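Local coordinates for protein collectin placenta 1 (Mus musculus, PDB 2OX9) that binds the Lewis(x) glycan of leukocyte surfaces through its calcium-dependent C-type lectin carbohydrate-recognition domain, and probably acts as a scavenger receptor, at residues K15-S20 / Q50-H55; E60-G65 / N125-K130. One frame throughout, in Å; residues are numbered along the deposited sequence.

Contact 1: residues K15-S20 / Q50-H55; sequences KCYYFS and QWIKKH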
loop_
_atom_site.group_PDB
_atom_site.type_symbol
_atom_site.label_atom_id
_atom_site.label_comp_id
_atom_site.label_asym_id
_atom_site.label_seq_id
_atom_site.Cartn_x
_atom_site.Cartn_y
_atom_site.Cartn_z
ATOM N N LYS A 15 -0.306 -16.314 -3.501
ATOM C CA LYS A 15 0.590 -15.178 -3.387
ATOM C C LYS A 15 1.297 -15.190 -2.046
ATOM O O LYS A 15 0.879 -15.895 -1.118
ATOM C CB LYS A 15 -0.191 -13.871 -3.534
ATOM C CG LYS A 15 -0.855 -13.695 -4.885
ATOM C CD LYS A 15 0.126 -13.937 -6.014
ATOM C CE LYS A 15 -0.092 -12.937 -7.126
ATOM N NZ LYS A 15 0.099 -11.540 -6.643
ATOM N N CYS A 16 2.382 -14.422 -1.964
ATOM C CA CYS A 16 3.165 -14.305 -0.741
ATOM C C CYS A 16 3.283 -12.835 -0.393
ATOM O O CYS A 16 3.552 -12.002 -1.262
ATOM C CB CYS A 16 4.563 -14.884 -0.928
ATOM S SG CYS A 16 4.561 -16.657 -1.307
ATOM N N TYR A 17 3.103 -12.525 0.887
ATOM C CA TYR A 17 3.160 -11.148 1.342
ATOM C C TYR A 17 4.161 -10.961 2.456
ATOM O O TYR A 17 4.371 -11.859 3.279
ATOM C CB TYR A 17 1.790 -10.698 1.852
ATOM C CG TYR A 17 0.663 -10.885 0.863
ATOM C CD1 TYR A 17 0.169 -12.153 0.573
ATOM C CD2 TYR A 17 0.091 -9.790 0.218
ATOM C CE1 TYR A 17 -0.872 -12.330 -0.333
ATOM C CE2 TYR A 17 -0.952 -9.954 -0.689
ATOM C CZ TYR A 17 -1.428 -11.229 -0.959
ATOM O OH TYR A 17 -2.466 -11.396 -1.844
ATOM N N TYR A 18 4.765 -9.780 2.472
ATOM C CA TYR A 18 5.735 -9.418 3.485
ATOM C C TYR A 18 5.233 -8.166 4.201
ATOM O O TYR A 18 5.101 -7.099 3.593
ATOM C CB TYR A 18 7.099 -9.141 2.842
ATOM C CG TYR A 18 8.139 -8.656 3.831
ATOM C CD1 TYR A 18 8.580 -9.484 4.864
ATOM C CD2 TYR A 18 8.662 -7.363 3.753
ATOM C CE1 TYR A 18 9.512 -9.037 5.797
ATOM C CE2 TYR A 18 9.599 -6.906 4.684
ATOM C CZ TYR A 18 10.017 -7.748 5.702
ATOM O OH TYR A 18 10.945 -7.312 6.630
ATOM N N PHE A 19 4.937 -8.304 5.488
ATOM C CA PHE A 19 4.471 -7.179 6.286
ATOM C C PHE A 19 5.707 -6.648 7.008
ATOM O O PHE A 19 6.152 -7.198 8.014
ATOM C CB PHE A 19 3.388 -7.654 7.254
ATOM C CG PHE A 19 2.179 -8.204 6.563
ATOM C CD1 PHE A 19 2.114 -9.551 6.208
ATOM C CD2 PHE A 19 1.120 -7.372 6.232
ATOM C CE1 PHE A 19 1.012 -10.061 5.532
ATOM C CE2 PHE A 19 0.008 -7.867 5.557
ATOM C CZ PHE A 19 -0.045 -9.222 5.203
ATOM N N SER A 20 6.267 -5.583 6.446
ATOM C CA SER A 20 7.501 -4.980 6.928
ATOM C C SER A 20 7.626 -4.551 8.379
ATOM O O SER A 20 6.660 -4.178 9.038
ATOM C CB SER A 20 7.852 -3.771 6.064
ATOM O OG SER A 20 7.239 -2.602 6.577
ATOM N N GLN A 50 -9.416 -8.032 3.688
ATOM C CA GLN A 50 -9.705 -8.544 5.018
ATOM C C GLN A 50 -8.523 -9.319 5.588
ATOM O O GLN A 50 -8.182 -9.167 6.765
ATOM C CB GLN A 50 -10.927 -9.456 4.980
ATOM C CG GLN A 50 -12.165 -8.894 5.676
ATOM C CD GLN A 50 -11.910 -8.512 7.129
ATOM O OE1 GLN A 50 -11.421 -9.319 7.925
ATOM N NE2 GLN A 50 -12.243 -7.273 7.482
ATOM N N TRP A 51 -7.921 -10.162 4.758
ATOM C CA TRP A 51 -6.775 -10.968 5.176
ATOM C C TRP A 51 -5.616 -10.033 5.525
ATOM O O TRP A 51 -4.887 -10.261 6.491
ATOM C CB TRP A 51 -6.356 -11.907 4.045
ATOM C CG TRP A 51 -5.260 -12.854 4.412
ATOM C CD1 TRP A 51 -5.379 -14.018 5.111
ATOM C CD2 TRP A 51 -3.870 -12.695 4.130
ATOM N NE1 TRP A 51 -4.146 -14.601 5.282
ATOM C CE2 TRP A 51 -3.198 -13.805 4.693
ATOM C CE3 TRP A 51 -3.121 -11.719 3.459
ATOM C CZ2 TRP A 51 -1.816 -13.965 4.607
ATOM C CZ3 TRP A 51 -1.739 -11.880 3.375
ATOM C CH2 TRP A 51 -1.104 -12.992 3.945
ATOM N N ILE A 52 -5.445 -8.976 4.733
ATOM C CA ILE A 52 -4.372 -8.025 4.990
ATOM C C ILE A 52 -4.635 -7.262 6.282
ATOM O O ILE A 52 -3.712 -7.018 7.068
ATOM C CB ILE A 52 -4.216 -7.026 3.820
ATOM C CG1 ILE A 52 -3.521 -7.718 2.648
ATOM C CG2 ILE A 52 -3.402 -5.806 4.260
ATOM C CD1 ILE A 52 -3.390 -6.837 1.408
ATOM N N LYS A 53 -5.902 -6.907 6.499
ATOM C CA LYS A 53 -6.309 -6.165 7.685
ATOM C C LYS A 53 -5.882 -6.853 8.984
ATOM O O LYS A 53 -5.384 -6.210 9.908
ATOM C CB LYS A 53 -7.832 -5.980 7.689
ATOM C CG LYS A 53 -8.366 -5.293 8.934
ATOM C CD LYS A 53 -9.856 -5.502 9.081
ATOM C CE LYS A 53 -10.342 -5.018 10.433
ATOM N NZ LYS A 53 -11.812 -5.158 10.559
ATOM N N LYS A 54 -6.061 -8.162 9.058
ATOM C CA LYS A 54 -5.707 -8.872 10.281
ATOM C C LYS A 54 -4.208 -8.997 10.542
ATOM O O LYS A 54 -3.792 -9.302 11.664
ATOM C CB LYS A 54 -6.393 -10.235 10.292
ATOM C CG LYS A 54 -7.893 -10.120 10.569
ATOM C CD LYS A 54 -8.655 -11.282 9.987
ATOM C CE LYS A 54 -10.154 -11.103 10.148
ATOM N NZ LYS A 54 -10.903 -12.070 9.284
ATOM N N HIS A 55 -3.401 -8.758 9.514
ATOM C CA HIS A 55 -1.951 -8.814 9.656
ATOM C C HIS A 55 -1.332 -7.433 9.867
ATOM O O HIS A 55 -0.109 -7.308 9.985
ATOM C CB HIS A 55 -1.303 -9.429 8.420
ATOM C CG HIS A 55 -1.384 -10.917 8.376
ATOM N ND1 HIS A 55 -2.426 -11.587 7.776
ATOM C CD2 HIS A 55 -0.569 -11.868 8.889
ATOM C CE1 HIS A 55 -2.250 -12.889 7.921
ATOM N NE2 HIS A 55 -1.130 -13.085 8.593
#

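Contact 2: residues E60-G65 / N125-K130; sequences ESHWIG and NFICEK. With CA (calcium ion), chain L.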
loop_
_atom_site.group_PDB
_atom_site.type_symbol
_atom_site.label_atom_id
_atom_site.label_comp_id
_atom_site.label_asym_id
_atom_site.label_seq_id
_atom_site.Cartn_x
_atom_site.Cartn_y
_atom_site.Cartn_z
ATOM N N GLU A 60 1.180 1.590 13.477
ATOM C CA GLU A 60 1.853 1.934 12.229
ATOM C C GLU A 60 0.941 1.811 11.014
ATOM O O GLU A 60 0.010 1.002 11.000
ATOM C CB GLU A 60 3.105 1.072 12.028
ATOM C CG GLU A 60 2.909 -0.416 12.261
ATOM C CD GLU A 60 3.001 -0.797 13.732
ATOM O OE1 GLU A 60 4.084 -0.611 14.327
ATOM O OE2 GLU A 60 1.995 -1.278 14.289
ATOM N N SER A 61 1.204 2.638 10.005
ATOM C CA SER A 61 0.442 2.623 8.761
ATOM C C SER A 61 1.260 1.815 7.757
ATOM O O SER A 61 2.479 1.726 7.881
ATOM C CB SER A 61 0.247 4.039 8.227
ATOM O OG SER A 61 -0.325 4.880 9.210
ATOM N N HIS A 62 0.596 1.239 6.764
ATOM C CA HIS A 62 1.295 0.428 5.769
ATOM C C HIS A 62 1.090 0.898 4.342
ATOM O O HIS A 62 -0.034 0.928 3.851
ATOM C CB HIS A 62 0.845 -1.033 5.845
ATOM C CG HIS A 62 1.354 -1.770 7.041
ATOM N ND1 HIS A 62 0.772 -1.662 8.285
ATOM C CD2 HIS A 62 2.400 -2.620 7.184
ATOM C CE1 HIS A 62 1.439 -2.412 9.145
ATOM N NE2 HIS A 62 2.431 -3.003 8.503
ATOM N N TRP A 63 2.183 1.248 3.675
ATOM C CA TRP A 63 2.119 1.686 2.281
ATOM C C TRP A 63 1.575 0.548 1.401
ATOM O O TRP A 63 1.902 -0.621 1.629
ATOM C CB TRP A 63 3.521 2.009 1.763
ATOM C CG TRP A 63 4.163 3.261 2.264
ATOM C CD1 TRP A 63 5.430 3.378 2.769
ATOM C CD2 TRP A 63 3.642 4.600 2.179
ATOM N NE1 TRP A 63 5.732 4.704 2.992
ATOM C CE2 TRP A 63 4.656 5.474 2.640
ATOM C CE3 TRP A 63 2.423 5.143 1.752
ATOM C CZ2 TRP A 63 4.488 6.868 2.686
ATOM C CZ3 TRP A 63 2.254 6.530 1.794
ATOM C CH2 TRP A 63 3.283 7.375 2.260
ATOM N N ILE A 64 0.748 0.885 0.412
ATOM C CA ILE A 64 0.261 -0.105 -0.551
ATOM C C ILE A 64 0.648 0.486 -1.921
ATOM O O ILE A 64 0.929 1.674 -2.014
ATOM C CB ILE A 64 -1.274 -0.364 -0.465
ATOM C CG1 ILE A 64 -2.061 0.911 -0.752
ATOM C CG2 ILE A 64 -1.628 -0.938 0.919
ATOM C CD1 ILE A 64 -3.562 0.668 -0.869
ATOM N N GLY A 65 0.677 -0.333 -2.968
ATOM C CA GLY A 65 1.109 0.155 -4.276
ATOM C C GLY A 65 0.131 0.991 -5.081
ATOM O O GLY A 65 -0.114 0.692 -6.256
ATOM N N ASN A 125 5.296 1.787 7.464
ATOM C CA ASN A 125 5.709 0.403 7.262
ATOM C C ASN A 125 5.125 0.133 5.879
ATOM O O ASN A 125 4.549 1.040 5.263
ATOM C CB ASN A 125 5.071 -0.539 8.290
ATOM C CG ASN A 125 5.779 -0.508 9.624
ATOM O OD1 ASN A 125 5.794 0.511 10.301
ATOM N ND2 ASN A 125 6.381 -1.629 10.004
ATOM N N PHE A 126 5.258 -1.088 5.376
ATOM C CA PHE A 126 4.728 -1.373 4.058
ATOM C C PHE A 126 4.451 -2.854 3.842
ATOM O O PHE A 126 4.752 -3.690 4.698
ATOM C CB PHE A 126 5.702 -0.850 2.983
ATOM C CG PHE A 126 7.099 -1.392 3.106
ATOM C CD1 PHE A 126 7.462 -2.581 2.481
ATOM C CD2 PHE A 126 8.065 -0.701 3.839
ATOM C CE1 PHE A 126 8.773 -3.071 2.582
ATOM C CE2 PHE A 126 9.368 -1.179 3.944
ATOM C CZ PHE A 126 9.723 -2.368 3.311
ATOM N N ILE A 127 3.871 -3.173 2.693
ATOM C CA ILE A 127 3.546 -4.560 2.384
ATOM C C ILE A 127 3.978 -4.909 0.965
ATOM O O ILE A 127 3.600 -4.224 0.022
ATOM C CB ILE A 127 2.021 -4.811 2.470
ATOM C CG1 ILE A 127 1.482 -4.354 3.829
ATOM C CG2 ILE A 127 1.733 -6.300 2.258
ATOM C CD1 ILE A 127 -0.022 -4.345 3.890
ATOM N N CYS A 128 4.763 -5.973 0.823
ATOM C CA CYS A 128 5.201 -6.429 -0.490
ATOM C C CYS A 128 4.373 -7.638 -0.892
ATOM O O CYS A 128 3.916 -8.408 -0.040
ATOM C CB CYS A 128 6.669 -6.852 -0.498
ATOM S SG CYS A 128 7.917 -5.611 -0.047
ATOM N N GLU A 129 4.197 -7.813 -2.198
ATOM C CA GLU A 129 3.427 -8.929 -2.706
ATOM C C GLU A 129 4.124 -9.567 -3.908
ATOM O O GLU A 129 4.716 -8.880 -4.746
ATOM C CB GLU A 129 2.023 -8.460 -3.108
ATOM C CG GLU A 129 1.206 -9.520 -3.830
ATOM C CD GLU A 129 -0.185 -9.048 -4.235
ATOM O OE1 GLU A 129 -0.415 -7.824 -4.365
ATOM O OE2 GLU A 129 -1.051 -9.913 -4.441
ATOM N N LYS A 130 4.060 -10.886 -3.985
ATOM C CA LYS A 130 4.658 -11.590 -5.110
ATOM C C LYS A 130 4.074 -12.983 -5.258
ATOM O O LYS A 130 3.321 -13.445 -4.409
ATOM C CB LYS A 130 6.181 -11.668 -4.972
ATOM C CG LYS A 130 6.715 -12.566 -3.860
ATOM C CD LYS A 130 8.241 -12.558 -3.912
ATOM C CE LYS A 130 8.876 -13.485 -2.888
ATOM N NZ LYS A 130 10.373 -13.469 -2.992
HETATM CA CA CA L . -3.003 -8.485 -4.941
HETATM O O HOH W 1 6.807 -2.122 12.937
HETATM O O HOH W 2 -3.642 -10.418 -5.870
HETATM O O HOH W 3 -2.123 -8.073 -7.105
#

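Contact 1: residues K15-S20 / Q50-H55
In the C-type lectin fold the helix 46-54 lies against one face of the main beta sheet, and here Tyr17 and Phe19 of strand 15-19 meet Trp51, Ile52 and His55 at the end of that helix in an aromatic cluster. The axes of 15-19 and 50-54 come no closer than 11.0 Å, at about 33°, so side chains alone bridge the gap. In Trp51, chi1 (-175°) puts CG anti to the backbone N, and the CZ3 corner of the indole meets the side chains of the strand. This corner sits over one face of the Tyr17 ring, displaced to the rim, with CZ3 3.4 Å from Tyr17 CD1. The same corner meets the Phe19 ring at its edge, in the ring plane, CZ3 lying 3.6 Å from Phe19 CZ. Both rings stand obliquely to the indole; the indole also stacks with Phe12. The Tyr17 hydroxyl bonds to Glu48, a ligand of the nearby calcium. Ile52 lies beside the cluster, its CG2 4.2 Å from Phe19 CE2. One face of Phe19 is taken by His55 CB in a CH-pi contact, 3.5 Å from CB to the centroid of the Phe19 ring. The imidazole is nearly parallel to the phenyl but slid aside, with little overlap. What fixes its rotation is a bond back into the helix: His55 ND1 gives its N-H to Trp51 O at 3.1 Å, almost straight at 175° and in the plane of the imidazole.

Contact 2: residues E60-G65 / N125-K130
His62 and Asn125 lie on the same face of the sheet, and the imidazole turns one ring face to the asparagine: Asn125 CB stands over it in a CH-pi contact, 3.8 Å from the centroid of the His62 ring and set toward the CD2-NE2 rim. Ring and amide planes are inclined by 51°. Phe126 O approaches the rim of the same imidazole near its plane, and the Ile127 side chain crosses that of His62 at about a right angle, with CG1 3.9 Å from His62 CD2. Beyond the histidine, Asn125 OD1 lies against the aliphatic part of Glu60, 3.2 Å from its CB; carboxylate and amide planes are almost perpendicular. A water accepts from Asn125 ND2 and gives a weak bond to Glu60 OE1, while the amide's protein partners are Ser20 O for ND2 and Lys23 NZ for OD1. On the other face Trp63 and Phe126 touch through their CB atoms, 3.8 Å apart, and both pack on helix 26-35; the indole NE1 bonds to Glu24 O. The backbones hold this register in parallel: Asn125 N donates to Ser61 O at 2.8 Å, Trp63 N to Asn125 O at 2.9 Å, and Ile127 N only weakly to Trp63 O. Farther along, Glu129 clamps a calcium with both carboxylate oxygens, OE2 at 2.5 Å, in a site completed by Phe42 O, Asn44, Glu48 and two waters. This parallel pairing of strand 62-64 with the C-terminal strand 125-131 belongs to the central mixed sheet of the C-type lectin domain.

Both contacts use the same mixed sheet, since strands 15-19 and 125-131 are neighbours in it, and their centres are about 9 Å apart. Contact 2 lies near the middle of the domain and is mostly buried; contact 1 is farther out and only partly so. Their chemistry differs accordingly: 60-65 with 125-130 is strand pairing by backbone hydrogen bonds with side chains on both faces, whereas 15-20 with 50-55 is helix-on-sheet packing of aromatic rings. Ser20 joins the two contacts, its OG lying close to Phe126 N in a probable hydrogen bond. Tyr17 also packs against Glu129 beside the calcium.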